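Local coordinates for protein octaprenyl Pyrophosphate Synthase (Helicobacter pylori, PDB 3TC1) that probably condenses isopentenyl diphosphate with an allylic diphosphate to build the eight-isoprene chain of octaprenyl pyrophosphate, at residues B[230-233]-B[234-238]; B[165-168]-B[169-173]. One frame throughout, in Å; residues are numbered along the deposited sequence.

Interaction 1 of 2, residues B[230-233]-B[234-238]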
loop_
_atom_site.group_PDB
_atom_site.type_symbol
_atom_site.label_atom_id
_atom_site.label_comp_id
_atom_site.label_asym_id
_atom_site.label_seq_id
_atom_site.Cartn_x
_atom_site.Cartn_y
_atom_site.Cartn_z
ATOM N N LEU B 230 -3.211 -19.833 -23.576
ATOM C CA LEU B 230 -2.079 -19.538 -24.444
ATOM C C LEU B 230 -1.702 -20.781 -25.257
ATOM O O LEU B 230 -1.527 -20.711 -26.473
ATOM C CB LEU B 230 -0.884 -19.080 -23.599
ATOM C CG LEU B 230 -1.091 -17.696 -22.972
ATOM C CD1 LEU B 230 -0.151 -17.490 -21.794
ATOM C CD2 LEU B 230 -0.877 -16.638 -24.059
ATOM N N LEU B 231 -1.578 -21.916 -24.577
ATOM C CA LEU B 231 -1.225 -23.166 -25.249
ATOM C C LEU B 231 -2.325 -23.589 -26.224
ATOM O O LEU B 231 -2.042 -24.087 -27.315
ATOM C CB LEU B 231 -0.975 -24.269 -24.214
ATOM C CG LEU B 231 0.225 -24.054 -23.281
ATOM C CD1 LEU B 231 0.321 -25.194 -22.283
ATOM C CD2 LEU B 231 1.505 -23.964 -24.110
ATOM N N LEU B 232 -3.580 -23.391 -25.831
ATOM C CA LEU B 232 -4.706 -23.737 -26.700
ATOM C C LEU B 232 -4.680 -22.883 -27.962
ATOM O O LEU B 232 -4.793 -23.393 -29.073
ATOM C CB LEU B 232 -6.044 -23.513 -25.978
ATOM C CG LEU B 232 -7.280 -23.777 -26.857
ATOM C CD1 LEU B 232 -7.301 -25.251 -27.283
ATOM C CD2 LEU B 232 -8.552 -23.427 -26.100
ATOM N N TYR B 233 -4.528 -21.575 -27.779
ATOM C CA TYR B 233 -4.499 -20.629 -28.893
ATOM C C TYR B 233 -3.476 -21.003 -29.968
ATOM O O TYR B 233 -3.719 -20.818 -31.160
ATOM C CB TYR B 233 -4.185 -19.219 -28.379
ATOM C CG TYR B 233 -4.193 -18.179 -29.471
ATOM C CD1 TYR B 233 -5.395 -17.698 -29.990
ATOM C CD2 TYR B 233 -3.002 -17.704 -30.016
ATOM C CE1 TYR B 233 -5.410 -16.772 -31.026
ATOM C CE2 TYR B 233 -3.006 -16.779 -31.054
ATOM C CZ TYR B 233 -4.213 -16.317 -31.550
ATOM O OH TYR B 233 -4.226 -15.392 -32.562
ATOM N N GLU B 234 -2.324 -21.499 -29.534
ATOM C CA GLU B 234 -1.256 -21.904 -30.445
ATOM C C GLU B 234 -1.601 -23.137 -31.294
ATOM O O GLU B 234 -0.942 -23.400 -32.302
ATOM C CB GLU B 234 0.021 -22.183 -29.642
ATOM C CG GLU B 234 0.742 -20.929 -29.171
ATOM C CD GLU B 234 1.657 -21.182 -27.985
ATOM O OE1 GLU B 234 2.277 -22.265 -27.922
ATOM O OE2 GLU B 234 1.765 -20.289 -27.117
ATOM N N LYS B 235 -2.629 -23.883 -30.893
ATOM C CA LYS B 235 -3.040 -25.097 -31.613
ATOM C C LYS B 235 -4.342 -24.940 -32.399
ATOM O O LYS B 235 -4.621 -25.728 -33.305
ATOM C CB LYS B 235 -3.234 -26.260 -30.633
ATOM C CG LYS B 235 -2.049 -26.591 -29.752
ATOM C CD LYS B 235 -1.059 -27.500 -30.450
ATOM C CE LYS B 235 0.049 -27.918 -29.492
ATOM N NZ LYS B 235 -0.492 -28.605 -28.285
ATOM N N LEU B 236 -5.143 -23.939 -32.048
ATOM C CA LEU B 236 -6.432 -23.719 -32.703
ATOM C C LEU B 236 -6.339 -23.291 -34.157
ATOM O O LEU B 236 -5.396 -22.609 -34.556
ATOM C CB LEU B 236 -7.236 -22.656 -31.952
ATOM C CG LEU B 236 -7.674 -22.940 -30.515
ATOM C CD1 LEU B 236 -8.372 -21.708 -29.942
ATOM C CD2 LEU B 236 -8.601 -24.149 -30.492
ATOM N N ASN B 237 -7.326 -23.692 -34.953
ATOM C CA ASN B 237 -7.341 -23.267 -36.338
ATOM C C ASN B 237 -7.844 -21.826 -36.308
ATOM O O ASN B 237 -8.318 -21.339 -35.285
ATOM C CB ASN B 237 -8.257 -24.146 -37.213
ATOM C CG ASN B 237 -9.683 -24.252 -36.681
ATOM O OD1 ASN B 237 -10.235 -23.296 -36.133
ATOM N ND2 ASN B 237 -10.297 -25.422 -36.868
ATOM N N GLN B 238 -7.718 -21.151 -37.436
ATOM C CA GLN B 238 -8.132 -19.766 -37.585
ATOM C C GLN B 238 -9.564 -19.511 -37.102
ATOM O O GLN B 238 -9.838 -18.510 -36.434
ATOM C CB GLN B 238 -7.982 -19.405 -39.058
ATOM C CG GLN B 238 -8.145 -17.964 -39.425
ATOM C CD GLN B 238 -7.877 -17.772 -40.902
ATOM O OE1 GLN B 238 -6.757 -17.978 -41.368
ATOM N NE2 GLN B 238 -8.910 -17.404 -41.653
HETATM O O HOH W 1 0.090 -25.918 -27.243
#

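Interaction 2 of 2, residues B[165-168]-B[169-173]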
loop_
_atom_site.group_PDB
_atom_site.type_symbol
_atom_site.label_atom_id
_atom_site.label_comp_id
_atom_site.label_asym_id
_atom_site.label_seq_id
_atom_site.Cartn_x
_atom_site.Cartn_y
_atom_site.Cartn_z
ATOM N N HIS B 165 8.462 -14.592 -7.489
ATOM C CA HIS B 165 9.499 -13.847 -6.777
ATOM C C HIS B 165 9.242 -13.583 -5.299
ATOM O O HIS B 165 10.183 -13.507 -4.514
ATOM C CB HIS B 165 9.783 -12.528 -7.499
ATOM C CG HIS B 165 10.558 -12.699 -8.769
ATOM N ND1 HIS B 165 11.832 -13.224 -8.797
ATOM C CD2 HIS B 165 10.230 -12.439 -10.056
ATOM C CE1 HIS B 165 12.257 -13.279 -10.047
ATOM N NE2 HIS B 165 11.304 -12.809 -10.832
ATOM N N PHE B 166 7.982 -13.429 -4.914
ATOM C CA PHE B 166 7.661 -13.193 -3.515
ATOM C C PHE B 166 7.969 -14.451 -2.694
ATOM O O PHE B 166 8.553 -14.369 -1.609
ATOM C CB PHE B 166 6.190 -12.786 -3.384
ATOM C CG PHE B 166 5.743 -12.537 -1.972
ATOM C CD1 PHE B 166 6.605 -11.970 -1.036
ATOM C CD2 PHE B 166 4.442 -12.835 -1.586
ATOM C CE1 PHE B 166 6.170 -11.703 0.267
ATOM C CE2 PHE B 166 3.999 -12.571 -0.289
ATOM C CZ PHE B 166 4.868 -12.004 0.638
ATOM N N ILE B 167 7.584 -15.617 -3.205
ATOM C CA ILE B 167 7.869 -16.861 -2.489
ATOM C C ILE B 167 9.389 -17.040 -2.456
ATOM O O ILE B 167 9.965 -17.419 -1.433
ATOM C CB ILE B 167 7.195 -18.076 -3.175
ATOM C CG1 ILE B 167 5.674 -17.919 -3.104
ATOM C CG2 ILE B 167 7.614 -19.379 -2.485
ATOM C CD1 ILE B 167 4.891 -18.983 -3.863
ATOM N N GLU B 168 10.034 -16.753 -3.579
ATOM C CA GLU B 168 11.488 -16.841 -3.661
ATOM C C GLU B 168 12.107 -15.953 -2.583
ATOM O O GLU B 168 12.994 -16.384 -1.840
ATOM C CB GLU B 168 11.975 -16.365 -5.029
ATOM C CG GLU B 168 13.485 -16.170 -5.108
ATOM C CD GLU B 168 13.931 -15.543 -6.414
ATOM O OE1 GLU B 168 13.305 -14.554 -6.843
ATOM O OE2 GLU B 168 14.915 -16.031 -7.007
ATOM N N ALA B 169 11.633 -14.709 -2.508
ATOM C CA ALA B 169 12.145 -13.742 -1.537
ATOM C C ALA B 169 11.853 -14.140 -0.099
ATOM O O ALA B 169 12.647 -13.865 0.806
ATOM C CB ALA B 169 11.563 -12.358 -1.820
ATOM N N SER B 170 10.707 -14.772 0.123
ATOM C CA SER B 170 10.342 -15.190 1.470
ATOM C C SER B 170 11.257 -16.307 1.970
ATOM O O SER B 170 11.680 -16.302 3.128
ATOM C CB SER B 170 8.887 -15.662 1.508
ATOM O OG SER B 170 8.007 -14.602 1.188
ATOM N N LEU B 171 11.561 -17.262 1.098
ATOM C CA LEU B 171 12.432 -18.372 1.473
ATOM C C LEU B 171 13.884 -17.930 1.612
ATOM O O LEU B 171 14.604 -18.408 2.488
ATOM C CB LEU B 171 12.316 -19.499 0.446
ATOM C CG LEU B 171 11.174 -20.476 0.743
ATOM C CD1 LEU B 171 10.819 -21.275 -0.491
ATOM C CD2 LEU B 171 11.593 -21.396 1.881
ATOM N N LYS B 172 14.307 -17.023 0.739
ATOM C CA LYS B 172 15.667 -16.506 0.768
ATOM C C LYS B 172 15.864 -15.753 2.080
ATOM O O LYS B 172 16.912 -15.858 2.719
ATOM C CB LYS B 172 15.892 -15.572 -0.424
ATOM C CG LYS B 172 17.305 -15.028 -0.557
ATOM C CD LYS B 172 17.404 -14.043 -1.721
ATOM C CE LYS B 172 18.793 -13.430 -1.829
ATOM N NZ LYS B 172 18.892 -12.475 -2.970
ATOM N N SER B 173 14.842 -15.008 2.488
ATOM C CA SER B 173 14.905 -14.244 3.724
ATOM C C SER B 173 14.996 -15.139 4.960
ATOM O O SER B 173 15.713 -14.815 5.904
ATOM C CB SER B 173 13.691 -13.323 3.844
ATOM O OG SER B 173 13.716 -12.332 2.829
#

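Interaction 1 of 2, residues B[230-233]-B[234-238]
Leu-232 and Leu-236 meet one turn apart, the CD1 methyl of Leu-232 lying 3.6 Å from CD2 of Leu-236. Leu-232 turns CG beside its own carbonyl carbon (chi1 177°), which sends the branch forward along the chain to its partner; Tyr-266 touches both leucines and Lys-262 adds to the cover. The carbonyl of Leu-232 accepts twice. Leu-236 N donates to Leu-232 O at 3.0 Å, almost in line with the C=O bond. Lys-235 N reaches Leu-232 O at 2.9 Å, from above the carbonyl plane.

Lys-235 runs back over the preceding turn. Its CB sits 3.6 Å from Leu-232 O, and CG passes 3.5 Å from Leu-231 O. Bends at chi2 (-84°) and chi4 (58°) then fold the CD-CE arm so that NZ stays near the same carbonyl: a water donates to Leu-231 O at 2.8 Å and accepts a weak bond from Lys-235 NZ. The ammonium also forms a salt bridge with Glu-271 of helix 268-286. Glu-234 lays its CG 3.5 Å from Leu-230 O, while its OE1 pairs with Lys-152 of helix 152-177, so neighbouring residues carry opposite charges to two different helices.

At Leu-236 the backbone is extended, and Asn-237 starts the next helix as its N-cap, OD1 accepting from the N-H of Asp-240. The arrangement is a tight helix-to-helix connection, joining helices 227-233 and 238-246 of the all-alpha polyprenyl synthetase fold.

Interaction 2 of 2, residues B[165-168]-B[169-173]
Ser-170 bonds twice to the carbonyl of Phe-166, one turn earlier: its OG donates to Phe-166 O at 2.9 Å and its backbone N at 2.8 Å, from opposite faces of the carbonyl plane. The hydroxyl is placed there by a chi1 of -63°, with OG beside the serine's own N. Ser-173 repeats the pattern, OG reaching Ala-169 O at 2.8 Å. Both serines are buried, and folding the hydroxyl back onto the helix satisfies its donor without a partner from outside. The Phe-166 ring comes up obliquely to the first of these hydroxyls, its CE1 3.6 Å from Ser-170 OG.

These turns belong to helix 152-177, packed among helices 38-44, 53-80, 121-144 and 182-205 in the all-alpha terpene synthase-like fold.

Nonpolar contact is looser. Ile-167 CG2 and Leu-171 CD1 stand 4.2 Å apart, and Phe-166 packs against Val-66 and Ile-69 of helix 53-80 and Leu-134 of helix 121-144.

On the partly exposed side, His-165 ND1 donates to Glu-168 OE1 at 2.8 Å (N-H...O 161°). The oxygen lies at the edge of the imidazole, in its plane, and is met nearly along its C-O axis, so the carboxylate helps set the ring's rotation.

Interaction 2 is the more central of the two, its centre about 12 Å from the centre of the chain, and mostly buried; that of interaction 1 lies about 27 Å out, at a partly buried helix end. Their centres are about 34 Å apart and they do not touch, yet helix 152-177 links them: it carries residues 165-173, its Lys-152 meets Leu-230, Leu-231 and Glu-234, and its Tyr-155 meets Leu-230. Chemistry follows place. In interaction 2 buried serine hydroxyls turn back onto carbonyls of the preceding turn, with the His-165/Glu-168 pair on the more open side. In interaction 1 charged side chains reach Lys-152 and Glu-271, and a water sits between Leu-231 and Lys-235.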